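Local structure of putative glycosyl hydrolase (Bacteroides thetaiotaomicron VPI-5482, 3K11) at residues 153-158 against 212-217; 89-94 against 104-109; 142-147 against 175-180. The protein probably acts as a glycoside hydrolase, a family 88 type enzyme with a six-hairpin helical barrel, though its own substrate is not established. One frame throughout, in Å; residues are numbered along the deposited sequence.

Contact 1. Residues 153-158 against 212-217; sequences AMIKLR and AQMSRY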
ATOM      1  N   ALA A 153      16.335   6.377  33.578  1.00 24.23           N
ATOM      2  CA  ALA A 153      16.969   7.712  33.630  1.00 24.19           C
ATOM      3  C   ALA A 153      17.698   7.999  34.943  1.00 22.23           C
ATOM      4  O   ALA A 153      18.768   8.630  34.939  1.00 23.55           O
ATOM      5  CB  ALA A 153      15.939   8.790  33.357  1.00 22.62           C
HETATM    6  N   MSE A 154      17.127   7.552  36.070  1.00 23.41           N
HETATM    7  CA  MSE A 154      17.745   7.759  37.382  1.00 23.07           C
HETATM    8  C   MSE A 154      19.057   6.997  37.488  1.00 23.37           C
HETATM    9  O   MSE A 154      20.018   7.514  38.008  1.00 23.77           O
HETATM   10  CB  MSE A 154      16.809   7.323  38.499  1.00 25.01           C
HETATM   11  CG  MSE A 154      15.673   8.301  38.704  1.00 26.67           C
HETATM   12 SE   MSE A 154      14.516   7.688  40.163  0.75 22.54          SE
HETATM   13  CE  MSE A 154      13.354   9.221  40.207  1.00 24.94           C
ATOM     14  N   ILE A 155      19.081   5.745  36.997  1.00 22.02           N
ATOM     15  CA  ILE A 155      20.340   4.987  36.926  1.00 22.17           C
ATOM     16  C   ILE A 155      21.387   5.717  36.064  1.00 23.16           C
ATOM     17  O   ILE A 155      22.513   5.955  36.503  1.00 24.15           O
ATOM     18  CB  ILE A 155      20.100   3.583  36.379  1.00 24.28           C
ATOM     19  CG1 ILE A 155      19.306   2.740  37.395  1.00 23.09           C
ATOM     20  CG2 ILE A 155      21.434   2.884  36.089  1.00 22.92           C
ATOM     21  CD1 ILE A 155      18.567   1.491  36.691  1.00 20.47           C
ATOM     22  N   LYS A 156      20.983   6.163  34.872  1.00 23.82           N
ATOM     23  CA  LYS A 156      21.888   6.861  33.994  1.00 22.49           C
ATOM     24  C   LYS A 156      22.532   8.069  34.641  1.00 23.90           C
ATOM     25  O   LYS A 156      23.752   8.249  34.573  1.00 25.51           O
ATOM     26  CB  LYS A 156      21.173   7.301  32.735  1.00 23.88           C
ATOM     27  CG  LYS A 156      20.841   6.175  31.764  1.00 23.49           C
ATOM     28  CD  LYS A 156      19.908   6.704  30.713  1.00 28.86           C
ATOM     29  CE  LYS A 156      19.653   5.735  29.571  1.00 24.18           C
ATOM     30  NZ  LYS A 156      18.689   6.290  28.566  1.00 23.44           N
ATOM     31  N   LEU A 157      21.736   8.887  35.320  1.00 26.50           N
ATOM     32  CA  LEU A 157      22.310  10.084  35.932  1.00 25.39           C
ATOM     33  C   LEU A 157      23.106   9.766  37.195  1.00 24.83           C
ATOM     34  O   LEU A 157      24.168  10.336  37.421  1.00 27.97           O
ATOM     35  CB  LEU A 157      21.242  11.145  36.206  1.00 24.10           C
ATOM     36  CG  LEU A 157      21.780  12.547  36.579  1.00 27.27           C
ATOM     37  CD1 LEU A 157      22.726  13.077  35.499  1.00 24.03           C
ATOM     38  CD2 LEU A 157      20.610  13.520  36.751  1.00 23.15           C
ATOM     39  N   ARG A 158      22.624   8.828  38.004  1.00 25.13           N
ATOM     40  CA  ARG A 158      23.360   8.506  39.193  1.00 25.11           C
ATOM     41  C   ARG A 158      24.733   7.927  38.874  1.00 27.37           C
ATOM     42  O   ARG A 158      25.703   8.166  39.607  1.00 25.64           O
ATOM     43  CB  ARG A 158      22.585   7.572  40.109  1.00 24.05           C
ATOM     44  CG  ARG A 158      23.340   7.297  41.399  1.00 26.74           C
ATOM     45  CD  ARG A 158      22.407   6.832  42.498  1.00 26.33           C
ATOM     46  NE  ARG A 158      23.220   6.118  43.469  1.00 38.01           N
ATOM     47  CZ  ARG A 158      24.039   6.701  44.317  1.00 37.64           C
ATOM     48  NH1 ARG A 158      24.101   8.025  44.416  1.00 45.63           N
ATOM     49  NH2 ARG A 158      24.796   5.949  45.109  1.00 37.68           N
ATOM     50  N   ALA A 212      18.820  -3.482  31.426  1.00 23.17           N
ATOM     51  CA  ALA A 212      20.129  -3.188  30.843  1.00 22.23           C
ATOM     52  C   ALA A 212      20.947  -2.189  31.698  1.00 24.99           C
ATOM     53  O   ALA A 212      22.136  -2.408  31.973  1.00 24.28           O
ATOM     54  CB  ALA A 212      19.974  -2.689  29.359  1.00 23.34           C
ATOM     55  N   GLN A 213      20.312  -1.117  32.158  1.00 24.79           N
ATOM     56  CA  GLN A 213      21.018  -0.146  32.991  1.00 24.19           C
ATOM     57  C   GLN A 213      21.379  -0.690  34.354  1.00 23.70           C
ATOM     58  O   GLN A 213      22.453  -0.367  34.887  1.00 24.14           O
ATOM     59  CB  GLN A 213      20.206   1.157  33.103  1.00 23.86           C
ATOM     60  CG  GLN A 213      20.253   2.002  31.808  1.00 22.58           C
ATOM     61  CD  GLN A 213      21.603   2.572  31.521  1.00 26.68           C
ATOM     62  OE1 GLN A 213      22.357   2.894  32.428  1.00 24.09           O
ATOM     63  NE2 GLN A 213      21.942   2.699  30.242  1.00 23.47           N
HETATM   64  N   MSE A 214      20.511  -1.506  34.936  1.00 24.24           N
HETATM   65  CA  MSE A 214      20.830  -2.117  36.231  1.00 25.71           C
HETATM   66  C   MSE A 214      22.065  -2.988  36.136  1.00 24.82           C
HETATM   67  O   MSE A 214      22.770  -3.142  37.146  1.00 26.29           O
HETATM   68  CB  MSE A 214      19.722  -2.988  36.810  1.00 27.30           C
HETATM   69  CG  MSE A 214      18.740  -2.370  37.677  1.00 37.44           C
HETATM   70 SE   MSE A 214      19.286  -1.224  39.092  0.75 23.44          SE
HETATM   71  CE  MSE A 214      19.314  -2.282  40.590  1.00 28.90           C
ATOM     72  N   SER A 215      22.355  -3.557  34.955  1.00 25.78           N
ATOM     73  CA  SER A 215      23.599  -4.316  34.805  1.00 23.89           C
ATOM     74  C   SER A 215      24.817  -3.433  35.035  1.00 26.22           C
ATOM     75  O   SER A 215      25.864  -3.932  35.413  1.00 26.59           O
ATOM     76  CB  SER A 215      23.696  -5.004  33.430  1.00 28.85           C
ATOM     77  OG  SER A 215      24.162  -4.122  32.433  1.00 22.91           O
ATOM     78  N   ARG A 216      24.684  -2.130  34.800  1.00 27.18           N
ATOM     79  CA  ARG A 216      25.749  -1.152  35.006  1.00 27.94           C
ATOM     80  C   ARG A 216      25.785  -0.641  36.443  1.00 28.56           C
ATOM     81  O   ARG A 216      26.840  -0.217  36.951  1.00 26.48           O
ATOM     82  CB  ARG A 216      25.556   0.067  34.083  1.00 26.23           C
ATOM     83  CG  ARG A 216      25.504  -0.230  32.597  1.00 30.00           C
ATOM     84  CD  ARG A 216      25.246   1.026  31.790  1.00 30.99           C
ATOM     85  NE  ARG A 216      26.341   1.971  31.986  1.00 29.96           N
ATOM     86  CZ  ARG A 216      26.227   3.298  32.171  1.00 36.05           C
ATOM     87  NH1 ARG A 216      25.045   3.948  32.208  1.00 30.10           N
ATOM     88  NH2 ARG A 216      27.339   4.000  32.336  1.00 37.40           N
ATOM     89  N   TYR A 217      24.639  -0.699  37.108  1.00 28.62           N
ATOM     90  CA  TYR A 217      24.464  -0.094  38.444  1.00 26.55           C
ATOM     91  C   TYR A 217      24.753  -1.045  39.574  1.00 27.68           C
ATOM     92  O   TYR A 217      25.271  -0.632  40.620  1.00 26.99           O
ATOM     93  CB  TYR A 217      23.032   0.399  38.569  1.00 26.49           C
ATOM     94  CG  TYR A 217      22.713   1.238  39.783  1.00 28.10           C
ATOM     95  CD1 TYR A 217      22.933   2.608  39.783  1.00 28.96           C
ATOM     96  CD2 TYR A 217      22.107   0.680  40.878  1.00 26.53           C
ATOM     97  CE1 TYR A 217      22.610   3.381  40.852  1.00 26.78           C
ATOM     98  CE2 TYR A 217      21.768   1.428  41.949  1.00 28.01           C
ATOM     99  CZ  TYR A 217      22.050   2.783  41.962  1.00 28.82           C
ATOM    100  OH  TYR A 217      21.679   3.544  43.058  1.00 27.48           O
TER
HETATM  101  O   HOH W   1      25.088   6.904  32.767  1.00 31.01           O
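Ile155 and Gln213 mark where the two helices come nearest, their segment axes 9.4 Å apart and running in the same general direction at 32°, consistent with the helical barrel of this family. Ile155 is the apolar wedge. Its CG2 lies 3.7 Å from Gln213 CB, the two side chains sliding past each other in opposite directions, and the same methyl also touches CB of Tyr217. The other branch, at CD1, also passes Gln213 CB and reaches SE of the selenomethionine Met214 at 3.7 Å, the two chains crossing at about a right angle.

One polar flank is built on Tyr217, whose CG is anti to the backbone N (chi1 -171°), which directs CG toward helix 148-160. Arg158 NE gives a hydrogen bond of 3.0 Å to Tyr217 OH, bent to 139° at the hydrogen, while its CD approaches the ring at its edge. Guanidinium and ring are steeply inclined to each other, the hydroxyl slightly out of the guanidinium plane. That hydroxyl also bonds Asp167, and Arg158 NH1 goes to the carbonyls of Glu162 and Leu164. A phenylalanine in place of Tyr217 would probably leave Arg158 NE and Asp167 without the hydroxyl that joins them.

On the other side of Ile155, Lys156 lays its CG 3.7 Å from Gln213 OE1, its extended chain crossing the amide on the way to Glu277 and Ser89. Arg216 NH1 takes a lone pair of Gln213 OE1 in the carbonyl plane at 2.9 Å, which would help hold the rotation of that amide. Water 1 then gives a 2.6 Å bond to Lys156 O and accepts from Arg216 NH1. The chemistry is therefore split: an apolar centre at Ile155 between two polar flanks, one tied directly, the other through a water.

Contact 2. Residues 89-94 against 104-109; sequences SALIAA and TDYVQN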
ATOM      1  N   SER A  89      15.711  10.992  30.168  1.00 22.67           N
ATOM      2  CA  SER A  89      16.777  10.370  29.351  1.00 23.87           C
ATOM      3  C   SER A  89      17.187  11.264  28.196  1.00 24.13           C
ATOM      4  O   SER A  89      18.387  11.396  27.903  1.00 24.95           O
ATOM      5  CB  SER A  89      16.375   8.961  28.830  1.00 22.44           C
ATOM      6  OG  SER A  89      16.615   7.935  29.813  1.00 24.91           O
ATOM      7  N   ALA A  90      16.204  11.879  27.544  1.00 24.24           N
ATOM      8  CA  ALA A  90      16.473  12.829  26.454  1.00 25.31           C
ATOM      9  C   ALA A  90      17.379  13.974  26.868  1.00 25.25           C
ATOM     10  O   ALA A  90      18.339  14.354  26.150  1.00 26.70           O
ATOM     11  CB  ALA A  90      15.160  13.374  25.920  1.00 24.29           C
ATOM     12  N   LEU A  91      17.068  14.564  28.017  1.00 24.33           N
ATOM     13  CA  LEU A  91      17.829  15.725  28.521  1.00 25.57           C
ATOM     14  C   LEU A  91      19.224  15.366  28.997  1.00 26.82           C
ATOM     15  O   LEU A  91      20.170  16.167  28.835  1.00 26.08           O
ATOM     16  CB  LEU A  91      17.023  16.418  29.626  1.00 26.07           C
ATOM     17  CG  LEU A  91      15.785  17.176  29.106  1.00 24.87           C
ATOM     18  CD1 LEU A  91      14.871  17.605  30.285  1.00 20.44           C
ATOM     19  CD2 LEU A  91      16.168  18.371  28.165  1.00 23.49           C
ATOM     20  N   ILE A  92      19.385  14.169  29.569  1.00 22.74           N
ATOM     21  CA  ILE A  92      20.721  13.666  29.885  1.00 24.60           C
ATOM     22  C   ILE A  92      21.534  13.603  28.593  1.00 25.99           C
ATOM     23  O   ILE A  92      22.684  14.040  28.516  1.00 25.84           O
ATOM     24  CB  ILE A  92      20.651  12.297  30.575  1.00 26.69           C
ATOM     25  CG1 ILE A  92      20.045  12.418  31.974  1.00 27.22           C
ATOM     26  CG2 ILE A  92      22.065  11.613  30.674  1.00 23.80           C
ATOM     27  CD1 ILE A  92      19.551  11.064  32.532  1.00 23.92           C
ATOM     28  N   ALA A  93      20.918  13.079  27.543  1.00 26.83           N
ATOM     29  CA  ALA A  93      21.607  12.980  26.269  1.00 27.24           C
ATOM     30  C   ALA A  93      21.877  14.345  25.666  1.00 28.53           C
ATOM     31  O   ALA A  93      22.974  14.585  25.136  1.00 28.38           O
ATOM     32  CB  ALA A  93      20.805  12.102  25.274  1.00 25.28           C
ATOM     33  N   ALA A  94      20.890  15.243  25.737  1.00 26.25           N
ATOM     34  CA  ALA A  94      21.048  16.579  25.169  1.00 27.56           C
ATOM     35  C   ALA A  94      22.193  17.346  25.854  1.00 27.73           C
ATOM     36  O   ALA A  94      22.940  18.088  25.185  1.00 26.50           O
ATOM     37  CB  ALA A  94      19.755  17.356  25.226  1.00 27.67           C
ATOM     38  N   THR A 104      20.825  19.033  32.064  1.00 26.55           N
ATOM     39  CA  THR A 104      21.033  18.124  33.188  1.00 26.97           C
ATOM     40  C   THR A 104      20.668  18.792  34.520  1.00 26.92           C
ATOM     41  O   THR A 104      20.224  18.098  35.447  1.00 27.62           O
ATOM     42  CB  THR A 104      22.417  17.506  33.228  1.00 30.00           C
ATOM     43  OG1 THR A 104      23.375  18.464  32.807  1.00 27.85           O
ATOM     44  CG2 THR A 104      22.478  16.242  32.329  1.00 28.44           C
ATOM     45  N   ASP A 105      20.798  20.114  34.623  1.00 27.58           N
ATOM     46  CA  ASP A 105      20.351  20.815  35.843  1.00 27.03           C
ATOM     47  C   ASP A 105      18.869  20.539  36.093  1.00 28.09           C
ATOM     48  O   ASP A 105      18.431  20.368  37.239  1.00 26.58           O
ATOM     49  CB  ASP A 105      20.496  22.319  35.721  1.00 25.06           C
ATOM     50  CG  ASP A 105      21.956  22.800  35.785  1.00 29.16           C
ATOM     51  OD1 ASP A 105      22.859  21.986  36.086  1.00 26.85           O
ATOM     52  OD2 ASP A 105      22.166  24.003  35.496  1.00 31.44           O
ATOM     53  N   TYR A 106      18.090  20.525  35.020  1.00 27.54           N
ATOM     54  CA  TYR A 106      16.670  20.216  35.117  1.00 24.53           C
ATOM     55  C   TYR A 106      16.426  18.840  35.699  1.00 25.78           C
ATOM     56  O   TYR A 106      15.569  18.657  36.549  1.00 27.69           O
ATOM     57  CB  TYR A 106      16.042  20.299  33.711  1.00 26.92           C
ATOM     58  CG  TYR A 106      14.596  19.899  33.637  1.00 25.71           C
ATOM     59  CD1 TYR A 106      14.236  18.571  33.400  1.00 25.66           C
ATOM     60  CD2 TYR A 106      13.579  20.837  33.756  1.00 25.91           C
ATOM     61  CE1 TYR A 106      12.915  18.190  33.310  1.00 27.21           C
ATOM     62  CE2 TYR A 106      12.227  20.453  33.666  1.00 27.06           C
ATOM     63  CZ  TYR A 106      11.923  19.116  33.449  1.00 30.59           C
ATOM     64  OH  TYR A 106      10.635  18.686  33.362  1.00 30.70           O
ATOM     65  N   VAL A 107      17.147  17.845  35.191  1.00 25.71           N
ATOM     66  CA  VAL A 107      16.959  16.473  35.620  1.00 26.11           C
ATOM     67  C   VAL A 107      17.433  16.333  37.052  1.00 24.51           C
ATOM     68  O   VAL A 107      16.778  15.716  37.885  1.00 25.71           O
ATOM     69  CB  VAL A 107      17.682  15.476  34.693  1.00 25.65           C
ATOM     70  CG1 VAL A 107      17.342  14.054  35.107  1.00 25.43           C
ATOM     71  CG2 VAL A 107      17.239  15.699  33.180  1.00 22.46           C
ATOM     72  N   GLN A 108      18.603  16.894  37.338  1.00 25.02           N
ATOM     73  CA  GLN A 108      19.100  16.930  38.720  1.00 23.50           C
ATOM     74  C   GLN A 108      18.037  17.480  39.674  1.00 25.29           C
ATOM     75  O   GLN A 108      17.730  16.886  40.706  1.00 24.54           O
ATOM     76  CB  GLN A 108      20.362  17.796  38.794  1.00 26.10           C
ATOM     77  CG  GLN A 108      21.626  17.172  38.190  1.00 26.22           C
ATOM     78  CD  GLN A 108      22.312  16.199  39.126  1.00 30.17           C
ATOM     79  OE1 GLN A 108      21.919  16.076  40.282  1.00 26.42           O
ATOM     80  NE2 GLN A 108      23.351  15.525  38.644  1.00 25.64           N
ATOM     81  N   ASN A 109      17.474  18.622  39.312  1.00 25.04           N
ATOM     82  CA  ASN A 109      16.527  19.289  40.163  1.00 23.64           C
ATOM     83  C   ASN A 109      15.286  18.448  40.418  1.00 24.78           C
ATOM     84  O   ASN A 109      14.870  18.294  41.564  1.00 25.83           O
ATOM     85  CB  ASN A 109      16.160  20.626  39.562  1.00 25.69           C
ATOM     86  CG  ASN A 109      15.095  21.330  40.335  1.00 34.20           C
ATOM     87  OD1 ASN A 109      13.915  21.239  40.002  1.00 37.50           O
ATOM     88  ND2 ASN A 109      15.493  22.034  41.394  1.00 39.23           N
TER
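Leu91 meets Tyr106 and Val107 across an alpha-alpha hairpin, the unit from which a six-hairpin barrel is built: helices 82-98 and 101-128 follow each other in the chain and here run at 141°, with axes 8.8 Å apart. The packing is entirely apolar, without a hydrogen bond between the segments. Leu91 CD1 sits only 3.3 Å from Tyr106 CD1, a tight fit in which the methyl comes at the ring obliquely. Closer to the backbone, Leu91 CB rests against Val107 CG2 at 3.6 Å. The other methyl of Val107, CG1, is anti to the backbone N (chi1 -175°) and lies more loosely by Ile92 CG1, at 4.4 Å. Nearer the turn, Thr104 turns its methyl inward, and CG2 lies 4.0 Å from Ile92 CA.

Outside this shell, Phe40 of helix 29-45 packs on Leu91, and Leu157 of helix 148-160 packs on Val107, closing the pair from two other helices. Tyr88, one turn before Ile92, touches both Tyr106 and Val107. The far end of the tyrosine ring is held in place where Tyr106 OH is hydrogen-bonded both to Thr47 OG1 and to Trp84 NE1.

Contact 3. Residues 142-147 against 175-180; sequences HALDDA and DFIINK. With EDO (1,2-ethanediol), chain I.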
ATOM      1  N   HIS A 142       2.585  -0.444  40.052  1.00 26.36           N
ATOM      2  CA  HIS A 142       1.870  -1.669  39.763  1.00 28.41           C
ATOM      3  C   HIS A 142       2.022  -2.184  38.341  1.00 28.06           C
ATOM      4  O   HIS A 142       1.467  -3.224  38.036  1.00 30.05           O
ATOM      5  CB  HIS A 142       0.391  -1.485  40.061  1.00 30.59           C
ATOM      6  CG  HIS A 142       0.124  -1.258  41.504  1.00 33.56           C
ATOM      7  ND1 HIS A 142      -0.432  -0.099  41.987  1.00 43.97           N
ATOM      8  CD2 HIS A 142       0.393  -2.025  42.581  1.00 36.32           C
ATOM      9  CE1 HIS A 142      -0.513  -0.172  43.303  1.00 35.08           C
ATOM     10  NE2 HIS A 142      -0.017  -1.328  43.688  1.00 35.30           N
ATOM     11  N   ALA A 143       2.810  -1.517  37.501  1.00 26.20           N
ATOM     12  CA  ALA A 143       2.975  -1.896  36.097  1.00 26.79           C
ATOM     13  C   ALA A 143       4.297  -1.321  35.660  1.00 26.49           C
ATOM     14  O   ALA A 143       4.781  -0.387  36.266  1.00 25.60           O
ATOM     15  CB  ALA A 143       1.841  -1.324  35.254  1.00 27.10           C
ATOM     16  N   LEU A 144       4.909  -1.876  34.626  1.00 26.38           N
ATOM     17  CA  LEU A 144       6.180  -1.358  34.143  1.00 26.64           C
ATOM     18  C   LEU A 144       6.095   0.135  33.744  1.00 24.56           C
ATOM     19  O   LEU A 144       7.101   0.873  33.851  1.00 26.14           O
ATOM     20  CB  LEU A 144       6.677  -2.185  32.962  1.00 23.78           C
ATOM     21  CG  LEU A 144       7.068  -3.623  33.183  1.00 21.43           C
ATOM     22  CD1 LEU A 144       7.490  -4.141  31.833  1.00 22.25           C
ATOM     23  CD2 LEU A 144       8.228  -3.687  34.184  1.00 21.21           C
ATOM     24  N   ASP A 145       4.903   0.555  33.303  0.60 25.30           N
ATOM     25  CA  ASP A 145       4.581   1.978  33.002  0.60 26.13           C
ATOM     26  C   ASP A 145       4.802   2.901  34.141  0.60 25.58           C
ATOM     27  O   ASP A 145       4.965   4.099  33.932  0.60 27.77           O
ATOM     28  CB  ASP A 145       3.094   2.176  32.743  0.60 27.24           C
ATOM     29  CG  ASP A 145       2.667   1.701  31.420  0.60 31.43           C
ATOM     30  OD1 ASP A 145       3.529   1.324  30.607  0.60 30.10           O
ATOM     31  OD2 ASP A 145       1.446   1.737  31.196  0.60 34.40           O
ATOM     32  N   ASP A 146       4.731   2.349  35.339  1.00 22.88           N
ATOM     33  CA  ASP A 146       4.886   3.136  36.582  1.00 22.39           C
ATOM     34  C   ASP A 146       6.331   3.218  37.016  1.00 25.23           C
ATOM     35  O   ASP A 146       6.601   3.893  37.985  1.00 25.48           O
ATOM     36  CB  ASP A 146       4.119   2.464  37.724  1.00 23.18           C
ATOM     37  CG  ASP A 146       2.617   2.500  37.548  1.00 25.72           C
ATOM     38  OD1 ASP A 146       2.113   3.387  36.819  1.00 25.90           O
ATOM     39  OD2 ASP A 146       1.938   1.680  38.210  1.00 27.86           O
ATOM     40  N   ALA A 147       7.266   2.538  36.334  1.00 24.13           N
ATOM     41  CA  ALA A 147       8.609   2.357  36.869  1.00 23.92           C
ATOM     42  C   ALA A 147       9.760   2.430  35.907  1.00 25.41           C
ATOM     43  O   ALA A 147      10.776   3.067  36.184  1.00 23.92           O
ATOM     44  CB  ALA A 147       8.680   0.989  37.627  1.00 23.55           C
ATOM     45  N   ASP A 175      12.960  -3.368  42.171  1.00 23.59           N
ATOM     46  CA  ASP A 175      12.393  -4.516  42.863  1.00 24.13           C
ATOM     47  C   ASP A 175      11.045  -4.858  42.234  1.00 23.38           C
ATOM     48  O   ASP A 175      10.729  -6.036  41.983  1.00 25.95           O
ATOM     49  CB  ASP A 175      12.187  -4.207  44.323  1.00 24.43           C
ATOM     50  CG  ASP A 175      11.543  -5.382  45.102  1.00 33.10           C
ATOM     51  OD1 ASP A 175      11.953  -6.526  44.949  1.00 37.10           O
ATOM     52  OD2 ASP A 175      10.640  -5.135  45.891  1.00 42.46           O
ATOM     53  N   PHE A 176      10.221  -3.838  41.985  1.00 25.30           N
ATOM     54  CA  PHE A 176       8.951  -4.103  41.271  1.00 22.04           C
ATOM     55  C   PHE A 176       9.166  -4.767  39.899  1.00 26.23           C
ATOM     56  O   PHE A 176       8.531  -5.767  39.559  1.00 22.73           O
ATOM     57  CB  PHE A 176       8.060  -2.867  41.092  1.00 25.13           C
ATOM     58  CG  PHE A 176       6.887  -3.171  40.216  1.00 20.72           C
ATOM     59  CD1 PHE A 176       5.766  -3.774  40.748  1.00 24.14           C
ATOM     60  CD2 PHE A 176       6.949  -2.946  38.868  1.00 26.81           C
ATOM     61  CE1 PHE A 176       4.729  -4.130  39.916  1.00 24.45           C
ATOM     62  CE2 PHE A 176       5.910  -3.343  38.043  1.00 27.08           C
ATOM     63  CZ  PHE A 176       4.839  -3.953  38.579  1.00 23.18           C
ATOM     64  N   ILE A 177      10.004  -4.159  39.082  1.00 25.16           N
ATOM     65  CA  ILE A 177      10.235  -4.645  37.726  1.00 25.88           C
ATOM     66  C   ILE A 177      10.669  -6.093  37.730  1.00 25.94           C
ATOM     67  O   ILE A 177      10.085  -6.941  37.025  1.00 27.06           O
ATOM     68  CB  ILE A 177      11.291  -3.759  36.999  1.00 23.54           C
ATOM     69  CG1 ILE A 177      10.722  -2.345  36.776  1.00 24.64           C
ATOM     70  CG2 ILE A 177      11.768  -4.365  35.637  1.00 22.00           C
ATOM     71  CD1 ILE A 177      11.769  -1.325  36.421  1.00 26.09           C
ATOM     72  N   ILE A 178      11.702  -6.388  38.520  1.00 24.34           N
ATOM     73  CA  ILE A 178      12.378  -7.673  38.389  1.00 25.17           C
ATOM     74  C   ILE A 178      11.745  -8.779  39.185  1.00 26.32           C
ATOM     75  O   ILE A 178      11.835  -9.953  38.783  1.00 25.74           O
ATOM     76  CB  ILE A 178      13.918  -7.545  38.686  1.00 26.41           C
ATOM     77  CG1 ILE A 178      14.692  -8.543  37.820  1.00 29.74           C
ATOM     78  CG2 ILE A 178      14.194  -7.643  40.214  1.00 20.67           C
ATOM     79  CD1 ILE A 178      14.725  -8.196  36.336  1.00 27.18           C
ATOM     80  N   ASN A 179      11.077  -8.435  40.276  1.00 26.15           N
ATOM     81  CA  ASN A 179      10.468  -9.415  41.143  1.00 27.56           C
ATOM     82  C   ASN A 179       8.938  -9.471  41.212  1.00 30.29           C
ATOM     83  O   ASN A 179       8.395 -10.500  41.573  1.00 29.24           O
ATOM     84  CB  ASN A 179      10.956  -9.176  42.572  1.00 29.17           C
ATOM     85  CG  ASN A 179      12.446  -9.372  42.724  1.00 27.98           C
ATOM     86  OD1 ASN A 179      12.974 -10.336  42.227  1.00 28.41           O
ATOM     87  ND2 ASN A 179      13.104  -8.504  43.463  1.00 30.21           N
ATOM     88  N   LYS A 180       8.249  -8.379  40.926  1.00 25.85           N
ATOM     89  CA  LYS A 180       6.814  -8.322  41.069  1.00 23.60           C
ATOM     90  C   LYS A 180       6.001  -8.284  39.785  1.00 26.00           C
ATOM     91  O   LYS A 180       4.892  -8.813  39.737  1.00 25.28           O
ATOM     92  CB  LYS A 180       6.481  -7.117  41.902  1.00 25.10           C
ATOM     93  CG  LYS A 180       7.088  -7.217  43.308  1.00 29.36           C
ATOM     94  CD  LYS A 180       6.594  -6.072  44.157  1.00 39.32           C
ATOM     95  CE  LYS A 180       7.192  -6.136  45.586  1.00 47.24           C
ATOM     96  NZ  LYS A 180       6.761  -4.946  46.427  1.00 47.07           N
TER
HETATM   97  C1  EDO I   8       2.081   2.160  27.916  1.00 30.18           C
HETATM   98  O1  EDO I   8       2.911   1.004  27.888  1.00 28.96           O
HETATM   99  C2  EDO I   8       0.648   1.705  27.725  1.00 34.44           C
HETATM  100  O2  EDO I   8       0.175   1.308  28.990  1.00 32.74           O
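Phe176 presses the tip of its ring not into side chains but against the peptide bond between His142 and Ala143: CZ is 3.3 Å from His142 C and equally close to Ala143 N. His142 C and Ala143 N approach obliquely, Leu144 N lies at the edge near the ring plane, and His142 N lies above one face, offset toward the rim. This is a loop-on-helix contact of the helical barrel, in which the connection leading into helix 148-160 folds over the last turns of helix 167-180, where the helix widens into a pi-type turn. CG of Phe176 is anti to the backbone N (chi1 173°), which directs CG toward the loop.

The loop is held in shape to receive it. His142 N donates to Asp146 OD2 at 2.9 Å, nearly straight at 169° and on the anti lone pair, while Asp146 OD1 is taken by Gln137 NE2. Residues 144-146 make a short 3-10 turn, closed by Asp146 N to Ala143 O and Ala147 N to Leu144 O. On its far side Asp145 is modelled in two conformers, so its bonds to a 1,2-ethanediol, probably left from crystallisation, are doubtful in detail. Arg191 binds the same diol.

Beside the aromatic contact the packing is aliphatic. Leu144 and Ile177 cross at about a right angle, with Leu144 CD2 against Ile177 CG1 at 3.8 Å and little farther from CG2. Helix 202-217 continues this packing, Met206 touching Leu144 and Ala210 touching Ile177. Ala147, at the N-cap of helix 148-160, completes the patch: its CB bond points toward helix 167-180, and the methyl stands 4.0 Å from both CG1 and CD1 of Ile177.

Contacts 1 and 2 share a neighbourhood through helix 148-160: Ala153 O packs against Ile92 CD1 at 3.5 Å, and Ala153 CB lies against Ser89 OG. Contact 3 touches neither, but its loop leads into that same helix, and helices 148-160 and 167-180 are consecutive in the chain. Contact 2, between sequence neighbours, is buried and wholly apolar. Contact 1 joins helices separated by one other helix; it is partly buried and adds arginine, tyrosine and water chemistry to its apolar wedge. Contact 3, farthest from the chain's centre, is largely buried too, yet its loop bears exposed His142 and ring-to-backbone packing replaces helix-on-helix fit.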